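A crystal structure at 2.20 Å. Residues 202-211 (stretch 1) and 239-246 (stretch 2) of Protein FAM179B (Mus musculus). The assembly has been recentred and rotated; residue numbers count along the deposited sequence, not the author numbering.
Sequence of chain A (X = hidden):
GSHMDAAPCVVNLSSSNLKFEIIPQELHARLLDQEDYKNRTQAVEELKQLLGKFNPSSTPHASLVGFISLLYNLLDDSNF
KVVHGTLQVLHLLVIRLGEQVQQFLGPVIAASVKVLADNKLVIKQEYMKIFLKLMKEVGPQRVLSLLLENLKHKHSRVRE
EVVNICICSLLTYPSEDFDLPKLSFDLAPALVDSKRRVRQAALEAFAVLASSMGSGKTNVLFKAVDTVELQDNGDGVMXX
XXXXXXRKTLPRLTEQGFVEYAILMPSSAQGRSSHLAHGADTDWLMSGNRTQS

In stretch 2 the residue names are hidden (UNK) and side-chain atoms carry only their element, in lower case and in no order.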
# COMPACT_ATOMS: atom_id res chain seq x y z
N ALA A 202 -9.37 -5.20 10.02
CA ALA A 202 -8.94 -6.60 10.10
C ALA A 202 -10.12 -7.57 10.04
O ALA A 202 -9.98 -8.65 9.49
CB ALA A 202 -8.13 -6.84 11.38
N LEU A 203 -11.25 -7.21 10.63
CA LEU A 203 -12.44 -8.05 10.51
C LEU A 203 -12.93 -8.09 9.06
O LEU A 203 -13.27 -9.17 8.55
CB LEU A 203 -13.55 -7.54 11.46
CG LEU A 203 -13.20 -7.71 12.95
CD1 LEU A 203 -14.05 -6.81 13.84
CD2 LEU A 203 -13.32 -9.18 13.40
N GLU A 204 -12.94 -6.95 8.37
CA GLU A 204 -13.28 -7.00 6.94
C GLU A 204 -12.32 -7.89 6.16
O GLU A 204 -12.74 -8.69 5.28
CB GLU A 204 -13.27 -5.60 6.32
CG GLU A 204 -14.38 -4.70 6.82
CD GLU A 204 -15.79 -5.16 6.41
OE1 GLU A 204 -16.15 -5.06 5.21
OE2 GLU A 204 -16.54 -5.62 7.30
N ALA A 205 -11.03 -7.76 6.48
CA ALA A 205 -10.04 -8.58 5.81
C ALA A 205 -10.33 -10.05 6.08
O ALA A 205 -10.25 -10.86 5.17
CB ALA A 205 -8.63 -8.23 6.25
N PHE A 206 -10.70 -10.39 7.31
CA PHE A 206 -10.99 -11.78 7.62
C PHE A 206 -12.24 -12.28 6.89
O PHE A 206 -12.29 -13.45 6.49
CB PHE A 206 -11.09 -11.99 9.14
CG PHE A 206 -9.80 -12.55 9.76
CD1 PHE A 206 -8.61 -11.82 9.69
CD2 PHE A 206 -9.77 -13.81 10.34
CE1 PHE A 206 -7.41 -12.34 10.22
CE2 PHE A 206 -8.57 -14.35 10.84
CZ PHE A 206 -7.40 -13.60 10.79
N ALA A 207 -13.24 -11.42 6.68
CA ALA A 207 -14.39 -11.81 5.86
C ALA A 207 -13.94 -12.17 4.45
O ALA A 207 -14.36 -13.21 3.88
CB ALA A 207 -15.44 -10.69 5.82
N VAL A 208 -13.07 -11.34 3.87
CA VAL A 208 -12.56 -11.65 2.53
C VAL A 208 -11.69 -12.92 2.49
O VAL A 208 -11.73 -13.69 1.52
CB VAL A 208 -11.75 -10.48 1.95
CG1 VAL A 208 -11.31 -10.81 0.53
CG2 VAL A 208 -12.59 -9.22 1.94
N LEU A 209 -10.89 -13.14 3.52
CA LEU A 209 -10.13 -14.39 3.60
C LEU A 209 -11.08 -15.59 3.66
O LEU A 209 -10.87 -16.56 2.95
CB LEU A 209 -9.20 -14.41 4.80
CG LEU A 209 -8.03 -13.43 4.71
CD1 LEU A 209 -7.32 -13.39 6.04
CD2 LEU A 209 -7.07 -13.87 3.60
N ALA A 210 -12.10 -15.53 4.51
CA ALA A 210 -13.07 -16.63 4.60
C ALA A 210 -13.69 -16.91 3.24
O ALA A 210 -13.80 -18.06 2.82
CB ALA A 210 -14.16 -16.31 5.61
N SER A 211 -14.09 -15.84 2.55
CA SER A 211 -14.67 -15.99 1.22
C SER A 211 -13.69 -16.60 0.21
O SER A 211 -14.09 -17.36 -0.68
CB SER A 211 -15.18 -14.63 0.73
OG SER A 211 -15.41 -14.63 -0.66
N UNK A 239 -15.56 -14.10 19.11
CA UNK A 239 -16.97 -13.72 18.96
C UNK A 239 -17.20 -12.71 17.84
O UNK A 239 -18.10 -12.89 17.03
c UNK A 239 -17.52 -13.16 20.29
n UNK A 239 -18.03 -15.48 20.83
c UNK A 239 -17.81 -14.26 21.31
o UNK A 239 -17.82 -14.00 22.52
N UNK A 240 -16.40 -11.66 17.80
CA UNK A 240 -16.46 -10.67 16.74
C UNK A 240 -16.15 -11.29 15.36
O UNK A 240 -16.82 -10.98 14.39
c UNK A 240 -15.51 -9.52 17.03
N UNK A 241 -15.15 -12.15 15.27
CA UNK A 241 -14.82 -12.79 14.00
C UNK A 241 -15.99 -13.62 13.51
O UNK A 241 -16.38 -13.55 12.36
c UNK A 241 -13.55 -13.68 14.08
c UNK A 241 -12.29 -12.82 14.11
c UNK A 241 -13.50 -14.64 12.92
N UNK A 242 -16.57 -14.42 14.38
CA UNK A 242 -17.70 -15.24 14.03
C UNK A 242 -18.91 -14.41 13.64
O UNK A 242 -19.56 -14.70 12.70
c UNK A 242 -18.02 -16.25 15.11
c UNK A 242 -16.94 -17.30 15.27
n UNK A 242 -17.43 -19.56 15.72
o UNK A 242 -17.42 -18.15 17.42
c UNK A 242 -17.28 -18.38 16.23
N UNK A 243 -19.16 -13.35 14.39
CA UNK A 243 -20.25 -12.45 14.08
C UNK A 243 -20.06 -11.87 12.69
O UNK A 243 -20.97 -11.91 11.88
c UNK A 243 -20.34 -11.35 15.11
N UNK A 244 -18.86 -11.37 12.40
CA UNK A 244 -18.56 -10.84 11.07
C UNK A 244 -18.73 -11.88 9.95
O UNK A 244 -19.31 -11.59 8.91
n UNK A 244 -17.84 -7.96 5.62
c UNK A 244 -16.78 -9.66 9.65
n UNK A 244 -17.55 -8.02 7.90
n UNK A 244 -18.89 -9.57 6.88
c UNK A 244 -17.15 -10.26 11.01
c UNK A 244 -18.10 -8.51 6.80
c UNK A 244 -17.79 -8.57 9.24
N UNK A 245 -18.21 -13.08 10.17
CA UNK A 245 -18.26 -14.15 9.16
C UNK A 245 -19.68 -14.61 8.91
O UNK A 245 -20.00 -15.02 7.80
c UNK A 245 -15.97 -15.46 9.08
c UNK A 245 -17.41 -15.35 9.58
c UNK A 245 -15.28 -14.11 9.00
c UNK A 245 -15.23 -16.38 10.02
N UNK A 246 -20.52 -14.56 9.94
CA UNK A 246 -21.92 -14.93 9.78
C UNK A 246 -22.64 -13.97 8.82
O UNK A 246 -23.56 -14.37 8.11
c UNK A 246 -22.62 -14.97 11.13

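Position 239 has four side-chain atoms. Two are carbons, and the second carries one oxygen and one nitrogen. This is a short amide, and it touches nothing on stretch 1. An acid would end in two oxygens. The residue is Asn239.

Position 240 has a single side-chain carbon. That carbon, CB, lies 4.3 Å from CD2 of Leu203. One carbon alone means alanine, Ala240.

Position 241 has three carbons, with two attached to the first. Branching at CB without a further atom defines valine. One branch approaches the tip of Leu203. The residue is Val241, and its CG2 lies 3.8 Å from Leu203 CD2. The CA atoms of Val241 and Leu203 are 6.3 Å apart, so the backbones run close here.

Position 242 has three carbons in a row, the third carrying one oxygen and one nitrogen. It is an amide one carbon longer than that of Asn239. It makes no contact with stretch 1. The residue is Gln242.

Position 243 again has one carbon, and it is out of reach of stretch 1. It is Ala243.

Position 244 has three carbons, a nitrogen, then a carbon bearing two more nitrogens. This is a guanidinium on a long unbranched chain. It reaches the carboxylate of Glu204 and passes Leu203 and Ala207. Only arginine fits: Arg244. Its NE donates to Glu204 OE2 at 2.7 Å, forming a salt bridge. A weak hydrogen bond joins NH2 of Arg244 to OE1 of Glu204 at 3.4 Å. Ala207 CB sits over one face of the guanidinium, 3.6 Å from Arg244 CZ.

Position 245 has four carbons, forked at the second. Its CB points sideways, but the end comes nearer to Ala207 and Ala210. The residue is Leu245. Its CD1 lies 4.0 Å from Ala207 CA, and its CG 4.0 Å from Ala210 CB.

Position 246 has one carbon, far from stretch 1. It is Ala246.

The two helices cross at -56°, with their axes 9.3 Å apart at closest approach. The contact buries 414 Å² in total. Leu203 packs against Ala240 and Val241, while Leu245 packs on Ala207 and Ala210. The small side chain of Ala207 accompanies a CA separation of 5.6 Å from Leu245. The charged pair lies to one side of these apolar patches. The CB of Glu204 points away from stretch 2, but its carboxylate comes back to meet Arg244 near the guanidinium plane. The salt bridge thus pairs opposite charges beside the apolar packing.

Stretch 2 239-246: NAVQARLA
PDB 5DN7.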